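Local coordinates for protein sulfate transporter 4.1, chloroplastic (Arabidopsis thaliana, PDB 7LHV) that cotransports sulfate with protons across the membrane as a member of the SLC26/SulP family and may take part in regulating sulfate assimilation, at residues 81-84 with 85-89; 88-91 with 92-96. All coordinates share one frame; numbering follows the deposited sequence.

Two successive turns of one chain show how the same short-range grammar gives different results at different depths. Interaction 1 (81-84 with 85-89) forms the short, weakly bonded helix around 83-86 and is partly buried: C82 and the indole of W85 are enclosed, while I86 and R87 lie on the surface. Interaction 2 (88-91 with 92-96), about 11 Å away between centres, is a surface contact at the start of the long helix 91-119. The ranges share T88 and Y89, though Y89 packs in interaction 2 alone. The first relies on the carbonyls of C82 and F83, each taking one sound amide bond and a weak second one from I86, the second on aromatic side chains around a regular helical start.

Interaction 1. Residues 81-84 with 85-89; sequences PCFR and WIRTY
C82 and F83 supply the carbonyls on which W85, I86 and R87 close their turn. W85 N donates to C82 O at 3.0 Å, and I86 N adds a weak bond to the same oxygen. F83 O is likewise shared: R87 N reaches it at 3.1 Å along an almost straight path (172° at the hydrogen), with a second, weak bond from I86 N. Spacings of three and four residues are thus mixed. The polar set ends with a weak bond from T88 OG1 to R84 O, which ties the threonine hydroxyl back to the preceding turn.

This is the irregular, weakly bonded helix 83-86, a short element lying between helix 72-79 and helix 91-119, the latter containing the first predicted membrane span of this SLC26-type transporter. F83 touches I76 of helix 72-79, and the R84 guanidinium makes a hydrogen bond from NH2 to E362 O.

Apolar and aromatic contacts divide between two rings. In W85, CG stands between the backbone N and the carbonyl carbon (chi1 49°), which folds the indole back over its own turn, with C82 O above one face and W85 CZ2 3.8 Å from C82 CB. NE1 also comes near that oxygen, but at an angle too poor for a bond. The F83 ring receives I86 CD1 over a face, a CH-pi contact with the methyl 3.9 Å from the centroid and 23° off the normal; C82 SG meets the same methyl at 3.9 Å.

The extended chain of R87 runs back alongside F83 until NH1 lies 3.4 Å from F83 CB, and a long, weak ion pair links this nitrogen to D77 OD2.

Interaction 2. Residues 88-91 with 92-96; sequences TYRW and SEYFK
In both W91 and F95, CG lies anti to the backbone N (chi1 171° and -174°), and because the two residues are one helical turn apart, their rings project together from the same flank. Y89 has a similar first torsion, which sends its ring across toward Y94 and F95 although its CB leads away from them. The setting is the opening turn of helix 91-119, which goes on to form the first predicted membrane span of the transporter, with R90 at the N-cap position.

Backbone bonds of the regular alpha-helical kind begin here: Y94 N to R90 O at 3.1 Å and F95 N to W91 O at 2.9 Å. R90 also serves the Y94 ring, because its CB sits over one face, 4.1 Å from the centroid, a CH-pi contact made by the first carbon of a charged side chain. T88 O and Y89 CD1 lie instead at the edge of that ring, near its plane.

The Y89 and Y94 side chains run antiparallel, one passing the other, which brings Y89 CE1 to 3.7 Å from Y94 CB. Farther out, the Y89 hydroxyl reaches the next residue, with OH 3.4 Å from F95 CB; the F95 amide is close too, but the angle is too poor for a hydrogen bond. T404, from a loop, also touches Y89. Replacing Y89 with an alanine removes the ring, which would probably leave the CB atoms of Y94 and F95 without this cover and open a gap beside T404.

The W91 and F95 rings meet obliquely, their planes at 42°, and F95 CD2 stands over one face of the indole, displaced toward its rim, 3.5 Å from W91 CH2.

Interaction 1. Residues 81-84 with 85-89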
# COMPACT_ATOMS: atom_id res chain seq x y z
N PRO A 81 7.54 -29.80 -15.32
CA PRO A 81 6.86 -30.30 -14.12
C PRO A 81 5.86 -31.41 -14.40
O PRO A 81 5.46 -32.11 -13.46
CB PRO A 81 6.17 -29.05 -13.55
CG PRO A 81 6.08 -28.11 -14.70
CD PRO A 81 7.27 -28.37 -15.56
N CYS A 82 5.45 -31.59 -15.66
CA CYS A 82 4.48 -32.64 -15.98
C CYS A 82 4.98 -34.01 -15.56
O CYS A 82 4.20 -34.85 -15.09
CB CYS A 82 4.17 -32.62 -17.48
SG CYS A 82 5.58 -33.03 -18.53
N PHE A 83 6.29 -34.25 -15.69
CA PHE A 83 6.85 -35.54 -15.33
C PHE A 83 6.63 -35.86 -13.86
O PHE A 83 6.69 -37.04 -13.48
CB PHE A 83 8.34 -35.57 -15.66
CG PHE A 83 8.63 -35.73 -17.12
CD1 PHE A 83 8.63 -36.98 -17.71
CD2 PHE A 83 8.88 -34.63 -17.92
CE1 PHE A 83 8.89 -37.13 -19.06
CE2 PHE A 83 9.15 -34.77 -19.27
CZ PHE A 83 9.15 -36.02 -19.84
N ARG A 84 6.35 -34.86 -13.02
CA ARG A 84 6.05 -35.12 -11.62
C ARG A 84 4.89 -36.10 -11.48
O ARG A 84 4.84 -36.85 -10.50
CB ARG A 84 5.73 -33.81 -10.90
CG ARG A 84 6.95 -33.03 -10.46
CD ARG A 84 6.55 -31.74 -9.77
NE ARG A 84 5.71 -31.99 -8.60
CZ ARG A 84 4.90 -31.09 -8.05
NH1 ARG A 84 4.79 -29.87 -8.54
NH2 ARG A 84 4.19 -31.44 -6.98
N TRP A 85 3.96 -36.11 -12.43
CA TRP A 85 2.90 -37.11 -12.42
C TRP A 85 3.10 -38.20 -13.47
O TRP A 85 2.35 -39.17 -13.47
CB TRP A 85 1.52 -36.46 -12.61
CG TRP A 85 1.42 -35.50 -13.75
CD1 TRP A 85 1.53 -34.15 -13.69
CD2 TRP A 85 1.19 -35.82 -15.13
NE1 TRP A 85 1.38 -33.60 -14.94
CE2 TRP A 85 1.16 -34.61 -15.84
CE3 TRP A 85 0.99 -37.02 -15.83
CZ2 TRP A 85 0.96 -34.55 -17.22
CZ3 TRP A 85 0.79 -36.96 -17.20
CH2 TRP A 85 0.77 -35.74 -17.88
N ILE A 86 4.09 -38.06 -14.36
CA ILE A 86 4.34 -39.11 -15.34
C ILE A 86 5.02 -40.31 -14.68
O ILE A 86 4.65 -41.46 -14.94
CB ILE A 86 5.17 -38.56 -16.51
CG1 ILE A 86 4.34 -37.56 -17.32
CG2 ILE A 86 5.63 -39.70 -17.41
CD1 ILE A 86 5.11 -36.90 -18.44
N ARG A 87 6.02 -40.06 -13.83
CA ARG A 87 6.73 -41.16 -13.19
C ARG A 87 5.82 -41.94 -12.26
O ARG A 87 5.80 -43.18 -12.28
CB ARG A 87 7.94 -40.62 -12.43
CG ARG A 87 9.03 -40.05 -13.32
CD ARG A 87 10.20 -39.53 -12.50
NE ARG A 87 11.27 -39.01 -13.35
CZ ARG A 87 11.36 -37.74 -13.74
NH1 ARG A 87 10.47 -36.84 -13.36
NH2 ARG A 87 12.36 -37.38 -14.53
N THR A 88 5.04 -41.24 -11.44
CA THR A 88 4.12 -41.89 -10.51
C THR A 88 2.73 -41.95 -11.14
O THR A 88 1.80 -41.22 -10.79
CB THR A 88 4.09 -41.14 -9.18
OG1 THR A 88 3.62 -39.81 -9.38
CG2 THR A 88 5.49 -41.10 -8.57
N TYR A 89 2.59 -42.85 -12.11
CA TYR A 89 1.38 -42.98 -12.90
C TYR A 89 0.89 -44.42 -12.82
O TYR A 89 1.52 -45.33 -13.38
CB TYR A 89 1.63 -42.56 -14.35
CG TYR A 89 0.40 -42.56 -15.22
CD1 TYR A 89 -0.55 -41.55 -15.10
CD2 TYR A 89 0.18 -43.56 -16.15
CE1 TYR A 89 -1.68 -41.54 -15.89
CE2 TYR A 89 -0.95 -43.56 -16.94
CZ TYR A 89 -1.87 -42.55 -16.81
OH TYR A 89 -3.00 -42.54 -17.60

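Interaction 2. Residues 88-91 with 92-96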
# COMPACT_ATOMS: atom_id res chain seq x y z
N THR A 88 5.04 -41.24 -11.44
CA THR A 88 4.12 -41.89 -10.51
C THR A 88 2.73 -41.95 -11.14
O THR A 88 1.80 -41.22 -10.79
CB THR A 88 4.09 -41.14 -9.18
OG1 THR A 88 3.62 -39.81 -9.38
CG2 THR A 88 5.49 -41.10 -8.57
N TYR A 89 2.59 -42.85 -12.11
CA TYR A 89 1.38 -42.98 -12.90
C TYR A 89 0.89 -44.42 -12.82
O TYR A 89 1.52 -45.33 -13.38
CB TYR A 89 1.63 -42.56 -14.35
CG TYR A 89 0.40 -42.56 -15.22
CD1 TYR A 89 -0.55 -41.55 -15.10
CD2 TYR A 89 0.18 -43.56 -16.15
CE1 TYR A 89 -1.68 -41.54 -15.89
CE2 TYR A 89 -0.95 -43.56 -16.94
CZ TYR A 89 -1.87 -42.55 -16.81
OH TYR A 89 -3.00 -42.54 -17.60
N ARG A 90 -0.23 -44.63 -12.14
CA ARG A 90 -0.85 -45.95 -12.02
C ARG A 90 -1.82 -46.10 -13.18
O ARG A 90 -2.94 -45.59 -13.13
CB ARG A 90 -1.54 -46.10 -10.67
CG ARG A 90 -0.59 -46.10 -9.49
CD ARG A 90 -1.34 -46.20 -8.18
NE ARG A 90 -2.05 -47.47 -8.06
CZ ARG A 90 -1.51 -48.58 -7.56
NH1 ARG A 90 -0.27 -48.61 -7.13
NH2 ARG A 90 -2.25 -49.69 -7.50
N TRP A 91 -1.40 -46.85 -14.21
CA TRP A 91 -2.10 -46.83 -15.49
C TRP A 91 -3.56 -47.25 -15.34
O TRP A 91 -4.46 -46.58 -15.87
CB TRP A 91 -1.37 -47.75 -16.47
CG TRP A 91 -2.09 -48.01 -17.76
CD1 TRP A 91 -3.06 -48.95 -17.98
CD2 TRP A 91 -1.87 -47.36 -19.01
NE1 TRP A 91 -3.47 -48.90 -19.29
CE2 TRP A 91 -2.75 -47.94 -19.95
CE3 TRP A 91 -1.01 -46.34 -19.43
CZ2 TRP A 91 -2.80 -47.53 -21.28
CZ3 TRP A 91 -1.06 -45.94 -20.75
CH2 TRP A 91 -1.95 -46.53 -21.66
N SER A 92 -3.82 -48.32 -14.59
CA SER A 92 -5.12 -49.00 -14.65
C SER A 92 -6.27 -48.06 -14.31
O SER A 92 -7.24 -47.96 -15.07
CB SER A 92 -5.11 -50.20 -13.70
OG SER A 92 -5.04 -49.78 -12.35
N GLU A 93 -6.18 -47.36 -13.19
CA GLU A 93 -7.27 -46.47 -12.79
C GLU A 93 -7.07 -45.04 -13.27
O GLU A 93 -8.04 -44.36 -13.64
CB GLU A 93 -7.45 -46.49 -11.27
CG GLU A 93 -7.73 -47.87 -10.70
CD GLU A 93 -7.69 -47.89 -9.19
OE1 GLU A 93 -7.36 -46.85 -8.58
OE2 GLU A 93 -7.99 -48.95 -8.60
N TYR A 94 -5.82 -44.57 -13.27
CA TYR A 94 -5.55 -43.19 -13.66
C TYR A 94 -5.93 -42.95 -15.11
O TYR A 94 -6.45 -41.88 -15.44
CB TYR A 94 -4.09 -42.83 -13.41
CG TYR A 94 -3.74 -42.64 -11.95
CD1 TYR A 94 -4.70 -42.81 -10.96
CD2 TYR A 94 -2.46 -42.28 -11.57
CE1 TYR A 94 -4.39 -42.64 -9.63
CE2 TYR A 94 -2.14 -42.10 -10.24
CZ TYR A 94 -3.11 -42.28 -9.27
OH TYR A 94 -2.79 -42.11 -7.95
N PHE A 95 -5.66 -43.91 -16.00
CA PHE A 95 -5.96 -43.67 -17.41
C PHE A 95 -7.46 -43.51 -17.62
O PHE A 95 -7.91 -42.57 -18.28
CB PHE A 95 -5.39 -44.80 -18.28
CG PHE A 95 -5.54 -44.57 -19.77
CD1 PHE A 95 -6.79 -44.51 -20.38
CD2 PHE A 95 -4.42 -44.37 -20.56
CE1 PHE A 95 -6.91 -44.29 -21.74
CE2 PHE A 95 -4.53 -44.15 -21.92
CZ PHE A 95 -5.78 -44.11 -22.51
N LYS A 96 -8.27 -44.41 -17.05
CA LYS A 96 -9.71 -44.32 -17.25
C LYS A 96 -10.27 -43.05 -16.63
O LYS A 96 -11.10 -42.36 -17.23
CB LYS A 96 -10.41 -45.58 -16.71
CG LYS A 96 -10.37 -45.78 -15.20
CD LYS A 96 -11.05 -47.07 -14.79
CE LYS A 96 -12.56 -47.02 -15.00
NZ LYS A 96 -13.24 -46.04 -14.10